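Local structure of binary enterotoxin of Clostridium perfringens component a (Clostridium perfringens, 5WTZ) at residues 259-264 / 338-343; 281-286 / 386-391; 84-89 / 167-172. The protein transfers ADP-ribose from NAD+ to actin, acting as the enzymatic component of an iota-like binary enterotoxin. All coordinates share one frame; numbering follows the deposited sequence.

Contact 1: 259-264 / 338-343; sequences KYLLDG and KTFIST. With NAD (nicotinamide-adenine-dinucleotide), chain B.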
loop_
_atom_site.group_PDB
_atom_site.type_symbol
_atom_site.label_atom_id
_atom_site.label_comp_id
_atom_site.label_asym_id
_atom_site.label_seq_id
_atom_site.Cartn_x
_atom_site.Cartn_y
_atom_site.Cartn_z
ATOM N N LYS A 259 -13.366 -22.873 -8.923
ATOM C CA LYS A 259 -12.956 -23.706 -10.063
ATOM C C LYS A 259 -13.955 -23.633 -11.225
ATOM O O LYS A 259 -13.568 -23.520 -12.390
ATOM C CB LYS A 259 -12.784 -25.164 -9.649
ATOM C CG LYS A 259 -11.394 -25.558 -9.162
ATOM C CD LYS A 259 -11.396 -27.045 -8.776
ATOM C CE LYS A 259 -10.052 -27.533 -8.246
ATOM N NZ LYS A 259 -10.038 -29.032 -8.194
ATOM N N TYR A 260 -15.240 -23.714 -10.907
ATOM C CA TYR A 260 -16.274 -23.660 -11.923
ATOM C C TYR A 260 -16.325 -22.290 -12.590
ATOM O O TYR A 260 -16.460 -22.184 -13.808
ATOM C CB TYR A 260 -17.630 -23.985 -11.321
ATOM C CG TYR A 260 -18.729 -23.919 -12.343
ATOM C CD1 TYR A 260 -18.917 -24.952 -13.248
ATOM C CD2 TYR A 260 -19.561 -22.807 -12.427
ATOM C CE1 TYR A 260 -19.919 -24.893 -14.199
ATOM C CE2 TYR A 260 -20.560 -22.735 -13.375
ATOM C CZ TYR A 260 -20.734 -23.783 -14.256
ATOM O OH TYR A 260 -21.724 -23.721 -15.202
ATOM N N LEU A 261 -16.243 -21.242 -11.782
ATOM C CA LEU A 261 -16.251 -19.880 -12.305
ATOM C C LEU A 261 -15.049 -19.634 -13.214
ATOM O O LEU A 261 -15.150 -18.915 -14.205
ATOM C CB LEU A 261 -16.261 -18.859 -11.160
ATOM C CG LEU A 261 -17.604 -18.556 -10.482
ATOM C CD1 LEU A 261 -17.423 -17.641 -9.292
ATOM C CD2 LEU A 261 -18.605 -17.951 -11.459
ATOM N N LEU A 262 -13.919 -20.252 -12.891
ATOM C CA LEU A 262 -12.703 -19.976 -13.646
ATOM C C LEU A 262 -12.739 -20.615 -15.038
ATOM O O LEU A 262 -12.395 -19.962 -16.026
ATOM C CB LEU A 262 -11.471 -20.444 -12.869
ATOM C CG LEU A 262 -10.130 -20.181 -13.557
ATOM C CD1 LEU A 262 -9.847 -18.671 -13.717
ATOM C CD2 LEU A 262 -9.017 -20.875 -12.795
ATOM N N ASP A 263 -13.172 -21.871 -15.131
ATOM C CA ASP A 263 -13.161 -22.567 -16.420
ATOM C C ASP A 263 -14.216 -23.662 -16.562
ATOM O O ASP A 263 -14.074 -24.564 -17.388
ATOM C CB ASP A 263 -11.776 -23.170 -16.665
ATOM C CG ASP A 263 -11.347 -24.113 -15.562
ATOM O OD1 ASP A 263 -12.202 -24.487 -14.734
ATOM O OD2 ASP A 263 -10.155 -24.477 -15.515
ATOM N N GLY A 264 -15.264 -23.604 -15.750
ATOM C CA GLY A 264 -16.368 -24.530 -15.880
ATOM C C GLY A 264 -16.139 -25.980 -15.479
ATOM O O GLY A 264 -16.926 -26.846 -15.859
ATOM N N LYS A 338 -12.583 -13.765 -12.865
ATOM C CA LYS A 338 -13.838 -14.489 -13.035
ATOM C C LYS A 338 -14.370 -15.046 -11.712
ATOM O O LYS A 338 -15.560 -15.315 -11.574
ATOM C CB LYS A 338 -13.654 -15.631 -14.044
ATOM C CG LYS A 338 -13.157 -15.162 -15.424
ATOM C CD LYS A 338 -12.980 -16.330 -16.389
ATOM C CE LYS A 338 -14.329 -16.830 -16.877
ATOM N NZ LYS A 338 -14.208 -17.892 -17.910
ATOM N N THR A 339 -13.478 -15.207 -10.745
ATOM C CA THR A 339 -13.789 -15.873 -9.484
ATOM C C THR A 339 -14.328 -14.900 -8.436
ATOM O O THR A 339 -14.172 -13.684 -8.587
ATOM C CB THR A 339 -12.517 -16.556 -8.916
ATOM O OG1 THR A 339 -11.411 -15.658 -9.060
ATOM C CG2 THR A 339 -12.214 -17.874 -9.656
ATOM N N PHE A 340 -14.982 -15.421 -7.393
ATOM C CA PHE A 340 -15.175 -14.639 -6.182
ATOM C C PHE A 340 -13.785 -14.428 -5.605
ATOM O O PHE A 340 -12.921 -15.312 -5.706
ATOM C CB PHE A 340 -16.063 -15.331 -5.134
ATOM C CG PHE A 340 -17.492 -15.556 -5.566
ATOM C CD1 PHE A 340 -18.395 -14.494 -5.633
ATOM C CD2 PHE A 340 -17.933 -16.816 -5.896
ATOM C CE1 PHE A 340 -19.700 -14.695 -6.026
ATOM C CE2 PHE A 340 -19.254 -17.032 -6.290
ATOM C CZ PHE A 340 -20.137 -15.959 -6.367
ATOM N N ILE A 341 -13.573 -13.283 -4.972
ATOM C CA ILE A 341 -12.269 -12.979 -4.382
ATOM C C ILE A 341 -12.316 -12.984 -2.847
ATOM O O ILE A 341 -12.915 -12.088 -2.224
ATOM C CB ILE A 341 -11.718 -11.619 -4.843
ATOM C CG1 ILE A 341 -11.966 -11.412 -6.336
ATOM C CG2 ILE A 341 -10.221 -11.514 -4.464
ATOM C CD1 ILE A 341 -11.485 -10.043 -6.841
ATOM N N SER A 342 -11.698 -14.006 -2.256
ATOM C CA SER A 342 -11.479 -14.068 -0.812
ATOM C C SER A 342 -10.297 -13.172 -0.394
ATOM O O SER A 342 -9.125 -13.408 -0.750
ATOM C CB SER A 342 -11.247 -15.513 -0.352
ATOM O OG SER A 342 -12.481 -16.215 -0.207
ATOM N N THR A 343 -10.613 -12.132 0.359
ATOM C CA THR A 343 -9.589 -11.197 0.838
ATOM C C THR A 343 -9.673 -11.072 2.345
ATOM O O THR A 343 -10.698 -11.376 2.943
ATOM C CB THR A 343 -9.717 -9.768 0.230
ATOM O OG1 THR A 343 -10.751 -9.036 0.904
ATOM C CG2 THR A 343 -9.999 -9.808 -1.266
HETATM P PA NAD B . -9.401 -19.685 -3.945
HETATM O O1A NAD B . -10.585 -20.477 -4.449
HETATM O O2A NAD B . -9.321 -18.209 -4.190
HETATM O O5B NAD B . -8.035 -20.320 -4.522
HETATM C C5B NAD B . -7.831 -21.728 -4.683
HETATM C C4B NAD B . -6.798 -21.962 -5.768
HETATM O O4B NAD B . -7.330 -21.458 -7.000
HETATM C C3B NAD B . -5.495 -21.218 -5.490
HETATM O O3B NAD B . -4.399 -22.040 -5.924
HETATM C C2B NAD B . -5.613 -19.973 -6.358
HETATM O O2B NAD B . -4.341 -19.474 -6.784
HETATM C C1B NAD B . -6.467 -20.446 -7.529
HETATM N N9A NAD B . -7.273 -19.315 -8.033
HETATM C C8A NAD B . -8.146 -18.570 -7.332
HETATM N N7A NAD B . -8.694 -17.604 -8.122
HETATM C C5A NAD B . -8.140 -17.728 -9.334
HETATM C C6A NAD B . -8.261 -17.037 -10.634
HETATM N N6A NAD B . -9.103 -15.990 -10.775
HETATM N N1A NAD B . -7.487 -17.472 -11.658
HETATM C C2A NAD B . -6.652 -18.517 -11.526
HETATM N N3A NAD B . -6.504 -19.201 -10.374
HETATM C C4A NAD B . -7.202 -18.845 -9.270
HETATM O O3 NAD B . -9.332 -19.935 -2.362
HETATM P PN NAD B . -8.123 -19.653 -1.340
HETATM O O1N NAD B . -7.910 -18.156 -1.273
HETATM O O2N NAD B . -6.988 -20.591 -1.675
HETATM O O5D NAD B . -8.817 -20.182 0.012
HETATM C C5D NAD B . -10.082 -19.689 0.451
HETATM C C4D NAD B . -10.290 -20.089 1.900
HETATM O O4D NAD B . -9.460 -19.283 2.738
HETATM C C3D NAD B . -11.709 -19.776 2.332
HETATM O O3D NAD B . -12.015 -20.615 3.460
HETATM C C2D NAD B . -11.624 -18.332 2.776
HETATM O O2D NAD B . -12.621 -18.021 3.755
HETATM C C1D NAD B . -10.198 -18.215 3.320
HETATM N N1N NAD B . -9.538 -16.934 2.994
HETATM C C2N NAD B . -8.435 -16.899 2.218
HETATM C C3N NAD B . -7.818 -15.679 1.919
HETATM C C7N NAD B . -6.583 -15.606 1.063
HETATM O O7N NAD B . -6.325 -16.468 0.213
HETATM N N7N NAD B . -5.776 -14.585 1.300
HETATM C C4N NAD B . -8.319 -14.487 2.429
HETATM C C5N NAD B . -9.454 -14.550 3.221
HETATM C C6N NAD B . -10.040 -15.791 3.486
#

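Contact 2: 281-286 / 386-391; sequences NISSAL and LIDHGY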
loop_
_atom_site.group_PDB
_atom_site.type_symbol
_atom_site.label_atom_id
_atom_site.label_comp_id
_atom_site.label_asym_id
_atom_site.label_seq_id
_atom_site.Cartn_x
_atom_site.Cartn_y
_atom_site.Cartn_z
ATOM N N ASN A 281 -26.641 -17.342 -5.358
ATOM C CA ASN A 281 -26.963 -16.916 -4.000
ATOM C C ASN A 281 -25.835 -16.097 -3.367
ATOM O O ASN A 281 -26.085 -15.045 -2.768
ATOM C CB ASN A 281 -27.318 -18.146 -3.141
ATOM C CG ASN A 281 -28.647 -18.758 -3.537
ATOM O OD1 ASN A 281 -29.502 -18.079 -4.105
ATOM N ND2 ASN A 281 -28.841 -20.039 -3.226
ATOM N N ILE A 282 -24.594 -16.557 -3.509
ATOM C CA ILE A 282 -23.457 -15.796 -3.007
ATOM C C ILE A 282 -23.386 -14.425 -3.700
ATOM O O ILE A 282 -23.219 -13.410 -3.037
ATOM C CB ILE A 282 -22.114 -16.569 -3.196
ATOM C CG1 ILE A 282 -22.170 -17.914 -2.459
ATOM C CG2 ILE A 282 -20.908 -15.709 -2.740
ATOM C CD1 ILE A 282 -21.179 -18.945 -2.971
ATOM N N SER A 283 -23.530 -14.387 -5.027
ATOM C CA SER A 283 -23.368 -13.127 -5.761
ATOM C C SER A 283 -24.489 -12.139 -5.405
ATOM O O SER A 283 -24.216 -10.957 -5.206
ATOM C CB SER A 283 -23.330 -13.380 -7.279
ATOM O OG SER A 283 -23.163 -12.183 -8.033
ATOM N N SER A 284 -25.727 -12.617 -5.300
ATOM C CA SER A 284 -26.829 -11.730 -4.893
ATOM C C SER A 284 -26.567 -11.206 -3.469
ATOM O O SER A 284 -26.804 -10.039 -3.180
ATOM C CB SER A 284 -28.197 -12.433 -4.985
ATOM O OG SER A 284 -28.377 -13.359 -3.931
ATOM N N ALA A 285 -26.034 -12.051 -2.599
ATOM C CA ALA A 285 -25.698 -11.617 -1.243
ATOM C C ALA A 285 -24.676 -10.479 -1.244
ATOM O O ALA A 285 -24.786 -9.506 -0.481
ATOM C CB ALA A 285 -25.162 -12.792 -0.436
ATOM N N LEU A 286 -23.675 -10.595 -2.109
ATOM C CA LEU A 286 -22.573 -9.646 -2.106
ATOM C C LEU A 286 -22.964 -8.287 -2.717
ATOM O O LEU A 286 -22.204 -7.330 -2.647
ATOM C CB LEU A 286 -21.378 -10.246 -2.847
ATOM C CG LEU A 286 -20.793 -11.496 -2.200
ATOM C CD1 LEU A 286 -19.671 -12.122 -3.021
ATOM C CD2 LEU A 286 -20.292 -11.175 -0.793
ATOM N N LEU A 386 -15.275 -10.640 1.209
ATOM C CA LEU A 386 -15.501 -11.450 0.018
ATOM C C LEU A 386 -16.039 -10.571 -1.105
ATOM O O LEU A 386 -17.051 -9.894 -0.945
ATOM C CB LEU A 386 -16.467 -12.594 0.325
ATOM C CG LEU A 386 -16.781 -13.608 -0.782
ATOM C CD1 LEU A 386 -15.493 -14.308 -1.199
ATOM C CD2 LEU A 386 -17.817 -14.627 -0.311
ATOM N N ILE A 387 -15.367 -10.591 -2.251
ATOM C CA ILE A 387 -15.699 -9.703 -3.363
ATOM C C ILE A 387 -16.448 -10.486 -4.440
ATOM O O ILE A 387 -16.104 -11.649 -4.698
ATOM C CB ILE A 387 -14.392 -9.053 -3.938
ATOM C CG1 ILE A 387 -13.695 -8.246 -2.836
ATOM C CG2 ILE A 387 -14.671 -8.192 -5.162
ATOM C CD1 ILE A 387 -12.292 -7.719 -3.198
ATOM N N ASP A 388 -17.468 -9.860 -5.043
ATOM C CA ASP A 388 -18.280 -10.475 -6.089
ATOM C C ASP A 388 -17.428 -10.895 -7.290
ATOM O O ASP A 388 -16.368 -10.324 -7.557
ATOM C CB ASP A 388 -19.407 -9.510 -6.522
ATOM C CG ASP A 388 -20.600 -10.227 -7.169
ATOM O OD1 ASP A 388 -20.689 -11.484 -7.121
ATOM O OD2 ASP A 388 -21.474 -9.528 -7.741
ATOM N N HIS A 389 -17.885 -11.916 -8.004
ATOM C CA HIS A 389 -17.164 -12.344 -9.199
ATOM C C HIS A 389 -17.272 -11.295 -10.311
ATOM O O HIS A 389 -18.208 -10.493 -10.334
ATOM C CB HIS A 389 -17.696 -13.694 -9.679
ATOM C CG HIS A 389 -19.110 -13.652 -10.165
ATOM N ND1 HIS A 389 -19.442 -13.738 -11.497
ATOM C CD2 HIS A 389 -20.279 -13.541 -9.489
ATOM C CE1 HIS A 389 -20.758 -13.686 -11.626
ATOM N NE2 HIS A 389 -21.288 -13.566 -10.424
ATOM N N GLY A 390 -16.303 -11.289 -11.223
ATOM C CA GLY A 390 -16.439 -10.519 -12.445
ATOM C C GLY A 390 -15.892 -9.105 -12.414
ATOM O O GLY A 390 -16.198 -8.315 -13.300
ATOM N N TYR A 391 -15.104 -8.773 -11.399
ATOM C CA TYR A 391 -14.387 -7.490 -11.387
ATOM C C TYR A 391 -13.040 -7.692 -12.052
ATOM O O TYR A 391 -12.787 -8.751 -12.617
ATOM C CB TYR A 391 -14.197 -6.971 -9.960
ATOM C CG TYR A 391 -15.419 -6.302 -9.327
ATOM C CD1 TYR A 391 -15.861 -5.044 -9.754
ATOM C CD2 TYR A 391 -16.085 -6.910 -8.268
ATOM C CE1 TYR A 391 -16.970 -4.422 -9.154
ATOM C CE2 TYR A 391 -17.196 -6.308 -7.666
ATOM C CZ TYR A 391 -17.623 -5.061 -8.105
ATOM O OH TYR A 391 -18.713 -4.476 -7.490
#

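Contact 3: 84-89 / 167-172; sequences KKSMLT and PAASYG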
loop_
_atom_site.group_PDB
_atom_site.type_symbol
_atom_site.label_atom_id
_atom_site.label_comp_id
_atom_site.label_asym_id
_atom_site.label_seq_id
_atom_site.Cartn_x
_atom_site.Cartn_y
_atom_site.Cartn_z
ATOM N N LYS A 84 4.559 12.201 16.060
ATOM C CA LYS A 84 3.212 12.632 16.440
ATOM C C LYS A 84 3.232 13.803 17.415
ATOM O O LYS A 84 2.203 14.432 17.652
ATOM C CB LYS A 84 2.414 11.468 17.041
ATOM C CG LYS A 84 1.851 10.522 15.997
ATOM C CD LYS A 84 1.216 9.289 16.617
ATOM C CE LYS A 84 0.608 8.415 15.535
ATOM N NZ LYS A 84 0.642 6.959 15.846
ATOM N N LYS A 85 4.399 14.096 17.982
ATOM C CA LYS A 85 4.544 15.245 18.871
ATOM C C LYS A 85 4.940 16.477 18.067
ATOM O O LYS A 85 5.192 17.545 18.626
ATOM C CB LYS A 85 5.585 14.964 19.962
ATOM C CG LYS A 85 5.271 13.756 20.837
ATOM C CD LYS A 85 6.386 13.484 21.848
ATOM C CE LYS A 85 6.062 12.268 22.718
ATOM N NZ LYS A 85 7.130 11.985 23.728
ATOM N N SER A 86 4.994 16.320 16.749
ATOM C CA SER A 86 5.414 17.396 15.861
ATOM C C SER A 86 4.460 17.507 14.673
ATOM O O SER A 86 4.869 17.383 13.521
ATOM C CB SER A 86 6.850 17.157 15.375
ATOM O OG SER A 86 7.357 18.301 14.713
ATOM N N MET A 87 3.183 17.749 14.962
ATOM C CA MET A 87 2.171 17.852 13.917
ATOM C C MET A 87 2.144 19.234 13.264
ATOM O O MET A 87 2.311 20.250 13.934
ATOM C CB MET A 87 0.796 17.519 14.491
ATOM C CG MET A 87 0.688 16.106 15.017
ATOM S SD MET A 87 -0.942 15.754 15.686
ATOM C CE MET A 87 -0.860 13.966 15.798
ATOM N N LEU A 88 1.933 19.262 11.952
ATOM C CA LEU A 88 1.841 20.524 11.220
ATOM C C LEU A 88 0.651 21.354 11.692
ATOM O O LEU A 88 -0.440 20.821 11.892
ATOM C CB LEU A 88 1.723 20.267 9.717
ATOM C CG LEU A 88 2.857 19.513 9.017
ATOM C CD1 LEU A 88 2.548 19.450 7.541
ATOM C CD2 LEU A 88 4.200 20.190 9.268
ATOM N N THR A 89 0.867 22.656 11.880
ATOM C CA THR A 89 -0.206 23.559 12.299
ATOM C C THR A 89 -1.076 23.938 11.103
ATOM O O THR A 89 -2.235 24.321 11.247
ATOM C CB THR A 89 0.356 24.835 12.941
ATOM O OG1 THR A 89 1.206 25.503 12.001
ATOM C CG2 THR A 89 1.157 24.498 14.190
ATOM N N PRO A 167 1.805 14.419 11.284
ATOM C CA PRO A 167 3.049 14.224 12.028
ATOM C C PRO A 167 4.233 14.361 11.086
ATOM O O PRO A 167 4.408 13.517 10.209
ATOM C CB PRO A 167 2.922 12.795 12.563
ATOM C CG PRO A 167 1.469 12.502 12.523
ATOM C CD PRO A 167 0.978 13.207 11.299
ATOM N N ALA A 168 5.023 15.413 11.264
ATOM C CA ALA A 168 6.078 15.765 10.328
ATOM C C ALA A 168 7.188 16.479 11.077
ATOM O O ALA A 168 7.176 17.704 11.194
ATOM C CB ALA A 168 5.534 16.642 9.219
ATOM N N ALA A 169 8.143 15.715 11.595
ATOM C CA ALA A 169 9.166 16.274 12.474
ATOM C C ALA A 169 10.382 16.794 11.706
ATOM O O ALA A 169 10.813 16.187 10.719
ATOM C CB ALA A 169 9.589 15.233 13.494
ATOM N N SER A 170 10.922 17.923 12.162
ATOM C CA SER A 170 12.149 18.486 11.603
ATOM C C SER A 170 13.340 17.815 12.270
ATOM O O SER A 170 13.432 17.776 13.498
ATOM C CB SER A 170 12.212 20.006 11.796
ATOM O OG SER A 170 11.395 20.691 10.858
ATOM N N TYR A 171 14.247 17.282 11.461
ATOM C CA TYR A 171 15.357 16.497 11.989
ATOM C C TYR A 171 16.524 16.442 11.001
ATOM O O TYR A 171 16.411 16.895 9.857
ATOM C CB TYR A 171 14.881 15.079 12.321
ATOM C CG TYR A 171 14.979 14.124 11.149
ATOM C CD1 TYR A 171 14.101 14.214 10.077
ATOM C CD2 TYR A 171 15.961 13.139 11.111
ATOM C CE1 TYR A 171 14.188 13.344 8.999
ATOM C CE2 TYR A 171 16.057 12.270 10.043
ATOM C CZ TYR A 171 15.169 12.375 8.987
ATOM O OH TYR A 171 15.271 11.504 7.921
ATOM N N GLY A 172 17.645 15.886 11.453
ATOM C CA GLY A 172 18.807 15.701 10.601
ATOM C C GLY A 172 20.099 16.150 11.255
ATOM O O GLY A 172 20.085 16.667 12.377
HETATM O O HOH W 1 10.011 18.490 14.882
#

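Contact 1: 259-264 / 338-343
Leu261 meets the Phe340 ring obliquely: its CD1 lies 3.5 Å from Phe340 CD2, with CE2 of the same ring almost as near. In Phe340, chi1 (-64°) sets CG anti to the carbonyl carbon, beside the backbone N, and the ring also makes an edge-to-face pair with His389. The second flat group is the adenine of NAD. Both methyls of Leu262 lie on the same side of its six-membered ring, CD2 above the rim atom C2A at 3.6 Å and CD1 outside the rim, 3.4 Å from N1A. At the adenine edge, N6A donates to Thr339 OG1 (2.9 Å, N-H...acceptor angle 148°), while Thr339 CG2 turns back to Leu262 CB. Helix 240-263 and the segment leading into strand 341-344 therefore share the adenine, one through its face and the other through its edge. On the nicotinamide, Ser342 O lies to one side of the ring plane, off the rim, 3.5 Å from C4N, and Thr343 O lies outside the edge, 3.4 Å from C5N. Farther out, the bend of the Lys338 chain at chi3 (75°) puts CE by Leu261 O, and NZ, beyond it, gives Leu262 O a weak hydrogen bond of 3.3 Å. Ser342 OG is hydrogen-bonded to Glu384 and Tyr249, and Ser342 O to Arg299. Together with the bound NAD, these links fit the arginine, Ser-Thr-Thr (Ser-Thr-Ser in the family consensus) and glutamate signature of the R-S-E class of ADP-ribosyltransferases, to which actin-modifying toxins belong; its serine-threonine motif opens here with Ser342 and Thr343, within strand 341-344.

Contact 2: 281-286 / 386-391
Leu286 packs onto the strand end at Leu386 to Asp388, where helix 272-286 covers part of the three-stranded antiparallel sheet of the ADP-ribosyltransferase fold; strand 384-387 is the middle strand of that sheet. Followed outward, the side chain first sets its CB against Asp388 CB at 4.2 Å. Its chi1 (-63°) places CG anti to the carbonyl carbon; from CG the two methyls diverge. CD1 sits 3.7 Å from Asp388 N and also meets Leu386 CG, whereas CD2 comes within 3.5 Å of Leu386 O. A single leucine thus spans the backbone from Leu386 to Asp388. One turn earlier, Ile282 CG2 touches Leu386 CD2 at 4.1 Å, the two side chains crossing at about a right angle.

The polar half of the interface belongs to Ser283, whose CA is the nearest in the helix segment to that of Asp388. Ser283 OG, anti to the backbone N (chi1 -180°), donates to Asp388 OD1 at 2.7 Å, and OD1 receives it on its syn lone pair. Ser283 CB also lies in the plane of the His389 ring at its edge, 3.8 Å from NE2. Asp388 OD2 forms a salt bridge with Lys287, so both oxygens of this buried carboxylate have partners; the lysine would be expected to favour its ionised form. Just beyond, Gly390, with positive phi, and Tyr391 both face Val337 in a G1 beta bulge. The serine does not hold Asp388 OD1 alone: His389 N, from the next residue, gives it a second, weak bond of 3.0 Å, bent to 128° at the hydrogen.

Contact 3: 84-89 / 167-172
Pro167 has the largest area buried by this contact, and its ring lies alongside Lys84, the two side chains pointing the same way. Pro167 CB is 3.9 Å from Lys84 CA, and CG meets Lys84 CG at 4.0 Å. On the same proline, CG also receives Met87 CE, at 4.3 Å, and the backbones of Met87 and Pro167 form a single beta bridge.

Ser86 works through both backbone and side chain. Its carbonyl O accepts Ala168 N at 3.0 Å in a nearly straight bond (169° at the hydrogen), although the donor stands 37° out of the carbonyl plane. Residues 84-89 connect helix 70-83 to strand 92-98, and the bond fastens this loop to strand 168-171, an outer strand of the three-stranded antiparallel sheet in the N-terminal ADP-ribosyltransferase-like domain. Ser86 OG, anti to the backbone N (chi1 -169°), is hydrogen-bonded to a water 2.7 Å away, and that water accepts Ser170 N. Helix 16-31 adjoins this side through Trp30, which touches Ser86 and Ala169.

Ala168 turns its methyl to another neighbour: CB packs against Leu88 CD2 at 3.8 Å, with Leu88 CG close behind.

Contact 3 closes first along the chain, inside the N-terminal domain; contacts 1 and 2 both belong to the C-terminal one, their segments alternating. The centres of contacts 1 and 2 are about 10 Å apart, and consecutive helices, 240-263 and 272-286, pack against the segments that lead into strand 341-344 and out of strand 384-387, neighbours in one antiparallel sheet. Ile387 N probably hydrogen-bonds Ile341 O (2.9 Å), linking the two strands. Contact 3 lies on the opposite side of the chain's centre, its own centre about 47 Å from that of contact 1 and 44 Å from that of contact 2. Each domain has a five-stranded sheet with strand order 1-3-5-4-2, consistent with a duplicated fold in which NAD occupies the C-terminal copy.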